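PDB 6JTJ: beta-hexosaminidase from Neisseria gonorrhoeae, which probably removes terminal beta-1,4-linked N-acetylglucosamine from peptide-linked peptidoglycan fragments in peptidoglycan recycling. Local coordinates for residues 290-295 with 319-324. Sequence-based numbering, arbitrary orientation.
Sequences VIFSDD and CDIVLV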
ATOM      1  N   VAL C 290     -19.196 -16.028  -0.216  1.00 20.90           N
ATOM      2  CA  VAL C 290     -18.594 -15.570   1.038  1.00 21.00           C
ATOM      3  C   VAL C 290     -18.293 -14.080   0.989  1.00 20.36           C
ATOM      4  O   VAL C 290     -17.726 -13.566   0.013  1.00 20.59           O
ATOM      5  CB  VAL C 290     -17.257 -16.289   1.315  1.00 19.69           C
ATOM      6  CG1 VAL C 290     -16.463 -15.598   2.423  1.00 19.25           C
ATOM      7  CG2 VAL C 290     -17.513 -17.740   1.638  1.00 20.12           C
ATOM      8  N   ILE C 291     -18.673 -13.384   2.052  1.00 21.07           N
ATOM      9  CA  ILE C 291     -18.147 -12.053   2.299  1.00 20.60           C
ATOM     10  C   ILE C 291     -17.144 -12.196   3.438  1.00 21.69           C
ATOM     11  O   ILE C 291     -17.540 -12.474   4.590  1.00 22.22           O
ATOM     12  CB  ILE C 291     -19.259 -11.076   2.655  1.00 21.75           C
ATOM     13  CG1 ILE C 291     -20.253 -10.971   1.503  1.00 21.51           C
ATOM     14  CG2 ILE C 291     -18.680  -9.697   2.955  1.00 22.95           C
ATOM     15  CD1 ILE C 291     -21.487 -10.156   1.831  1.00 21.57           C
ATOM     16  N   PHE C 292     -15.859 -12.038   3.131  1.00 19.80           N
ATOM     17  CA  PHE C 292     -14.833 -11.958   4.161  1.00 20.59           C
ATOM     18  C   PHE C 292     -14.820 -10.592   4.836  1.00 23.27           C
ATOM     19  O   PHE C 292     -15.232  -9.615   4.239  1.00 23.29           O
ATOM     20  CB  PHE C 292     -13.463 -12.189   3.575  1.00 21.09           C
ATOM     21  CG  PHE C 292     -13.202 -13.600   3.187  1.00 21.91           C
ATOM     22  CD1 PHE C 292     -13.085 -14.594   4.153  1.00 22.24           C
ATOM     23  CD2 PHE C 292     -13.070 -13.946   1.854  1.00 22.75           C
ATOM     24  CE1 PHE C 292     -12.820 -15.895   3.798  1.00 22.55           C
ATOM     25  CE2 PHE C 292     -12.818 -15.254   1.493  1.00 22.81           C
ATOM     26  CZ  PHE C 292     -12.690 -16.231   2.465  1.00 22.43           C
ATOM     27  N   SER C 293     -14.332 -10.518   6.078  1.00 24.29           N
ATOM     28  CA  SER C 293     -14.153  -9.232   6.764  1.00 26.58           C
ATOM     29  C   SER C 293     -12.801  -8.671   6.355  1.00 30.17           C
ATOM     30  O   SER C 293     -12.023  -9.348   5.711  1.00 30.01           O
ATOM     31  CB  SER C 293     -14.150  -9.423   8.286  1.00 27.22           C
ATOM     32  OG  SER C 293     -12.902  -9.912   8.738  1.00 24.43           O
ATOM     33  N   ASP C 294     -12.467  -7.458   6.764  1.00 38.43           N
ATOM     34  CA  ASP C 294     -11.014  -7.078   6.678  1.00 46.74           C
ATOM     35  C   ASP C 294     -10.279  -7.790   7.806  1.00 47.37           C
ATOM     36  O   ASP C 294     -10.932  -8.324   8.697  1.00 44.58           O
ATOM     37  CB  ASP C 294     -10.706  -5.567   6.723  1.00 50.50           C
ATOM     38  CG  ASP C 294     -11.912  -4.708   6.992  1.00 56.53           C
ATOM     39  OD1 ASP C 294     -12.953  -5.264   7.433  1.00 54.31           O
ATOM     40  OD2 ASP C 294     -11.792  -3.477   6.740  1.00 54.99           O
ATOM     41  N   ASP C 295      -8.945  -7.765   7.780  1.00 50.29           N
ATOM     42  CA  ASP C 295      -8.122  -8.223   8.923  1.00 49.16           C
ATOM     43  C   ASP C 295      -8.521  -7.318  10.112  1.00 47.06           C
ATOM     44  O   ASP C 295      -8.347  -6.091  10.038  1.00 45.88           O
ATOM     45  CB  ASP C 295      -6.618  -8.121   8.602  1.00 47.34           C
ATOM     46  CG  ASP C 295      -5.720  -8.727   9.697  1.00 46.73           C
ATOM     47  OD1 ASP C 295      -6.221  -9.381  10.645  1.00 44.23           O
ATOM     48  OD2 ASP C 295      -4.497  -8.483   9.647  1.00 47.54           O
ATOM     49  N   CYS C 319     -20.693  -9.826   7.051  1.00 22.50           N
ATOM     50  CA  CYS C 319     -19.590 -10.738   6.775  1.00 22.94           C
ATOM     51  C   CYS C 319     -19.910 -12.142   7.256  1.00 23.13           C
ATOM     52  O   CYS C 319     -20.502 -12.310   8.319  1.00 23.03           O
ATOM     53  CB  CYS C 319     -18.318 -10.283   7.469  1.00 23.57           C
ATOM     54  SG  CYS C 319     -17.741  -8.643   7.005  1.00 26.79           S
ATOM     55  N   ASP C 320     -19.532 -13.144   6.458  1.00 23.55           N
ATOM     56  CA  ASP C 320     -19.687 -14.553   6.815  1.00 23.18           C
ATOM     57  C   ASP C 320     -18.533 -15.012   7.673  1.00 23.32           C
ATOM     58  O   ASP C 320     -18.725 -15.791   8.617  1.00 22.94           O
ATOM     59  CB  ASP C 320     -19.702 -15.430   5.561  1.00 24.48           C
ATOM     60  CG  ASP C 320     -20.909 -15.204   4.706  1.00 25.00           C
ATOM     61  OD1 ASP C 320     -22.031 -15.502   5.160  1.00 28.37           O
ATOM     62  OD2 ASP C 320     -20.752 -14.742   3.560  1.00 26.88           O
ATOM     63  N   ILE C 321     -17.330 -14.556   7.331  1.00 22.09           N
ATOM     64  CA  ILE C 321     -16.108 -15.091   7.879  1.00 22.43           C
ATOM     65  C   ILE C 321     -15.150 -13.946   8.216  1.00 23.88           C
ATOM     66  O   ILE C 321     -14.929 -13.070   7.392  1.00 22.20           O
ATOM     67  CB  ILE C 321     -15.423 -16.009   6.865  1.00 24.10           C
ATOM     68  CG1 ILE C 321     -16.249 -17.277   6.629  1.00 25.84           C
ATOM     69  CG2 ILE C 321     -14.021 -16.399   7.324  1.00 24.01           C
ATOM     70  CD1 ILE C 321     -15.958 -17.986   5.314  1.00 25.84           C
ATOM     71  N   VAL C 322     -14.612 -13.948   9.429  1.00 25.28           N
ATOM     72  CA  VAL C 322     -13.710 -12.897   9.852  1.00 27.77           C
ATOM     73  C   VAL C 322     -12.273 -13.380   9.791  1.00 27.82           C
ATOM     74  O   VAL C 322     -11.968 -14.508  10.158  1.00 27.56           O
ATOM     75  CB  VAL C 322     -14.035 -12.336  11.261  1.00 29.64           C
ATOM     76  CG1 VAL C 322     -15.397 -11.660  11.274  1.00 29.92           C
ATOM     77  CG2 VAL C 322     -13.979 -13.407  12.339  1.00 30.80           C
ATOM     78  N   LEU C 323     -11.408 -12.503   9.317  1.00 28.00           N
ATOM     79  CA  LEU C 323      -9.993 -12.779   9.208  1.00 30.77           C
ATOM     80  C   LEU C 323      -9.268 -12.180  10.397  1.00 32.42           C
ATOM     81  O   LEU C 323      -9.472 -11.014  10.708  1.00 32.40           O
ATOM     82  CB  LEU C 323      -9.414 -12.149   7.947  1.00 33.88           C
ATOM     83  CG  LEU C 323      -9.264 -13.060   6.745  1.00 35.12           C
ATOM     84  CD1 LEU C 323     -10.640 -13.523   6.292  1.00 35.46           C
ATOM     85  CD2 LEU C 323      -8.518 -12.346   5.617  1.00 37.45           C
ATOM     86  N   VAL C 324      -8.432 -12.979  11.050  1.00 32.02           N
ATOM     87  CA  VAL C 324      -7.636 -12.519  12.184  1.00 33.29           C
ATOM     88  C   VAL C 324      -6.229 -13.016  11.977  1.00 34.14           C
ATOM     89  O   VAL C 324      -5.938 -14.164  12.259  1.00 34.74           O
ATOM     90  CB  VAL C 324      -8.197 -13.040  13.521  1.00 36.01           C
ATOM     91  CG1 VAL C 324      -7.495 -12.373  14.697  1.00 38.79           C
ATOM     92  CG2 VAL C 324      -9.698 -12.785  13.613  1.00 33.88           C
TER
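F292 and I321 pair as parallel neighbours in the TIM-barrel-type (beta/alpha) sheet of the glycoside hydrolase family 3 N-terminal domain, where strand 290-295 leads through helix 307-317 to strand 321-323, a beta-alpha-beta crossover. Side chains complete much of the hydrogen bonding. At the start, the N-H of I291 runs almost straight (167°) to OD2 of D320 at 2.9 Å, meeting the anti lone pair of the carboxylate. An aspartate suits this place because its short arm can stand in for a backbone carbonyl; R282 forms a salt bridge with the same oxygen, while R349 and N343 hold OD1, which probably offsets the charge of the buried carboxylate. I291 O accepts D320 N at 2.8 Å and a weak second bond from I321 N. Two residues on, S293 N donates to I321 O at 2.9 Å.

F292 turns to the side of the sheet that also carries I321 and L323. CG1 of V290 lies over the centre of its ring, 3.6 Å above the plane, whereas CG2 of I321 meets the ring edge and CD1 of L323 approaches obliquely. Such branched and aromatic side chains suit this side, which faces the barrel interior, where F163 meets the F292 ring edge-to-face.

S293 precedes D294, the predicted nucleophile. Its O lies 4.8 Å from L323 N, and its OG takes the place that backbone carbonyl would have as acceptor. With chi1 at 78°, OG sits between the backbone N and the carbonyl carbon, placing it to accept the N-H of L323 at 3.0 Å. Serine suits because its hydroxyl can accept and donate at once: the hydroxyl donates its own hydrogen to D294 O, tilted 33° from the carbonyl plane, although the OG to D294 O separation of 2.5 Å is short and little weight rests on it.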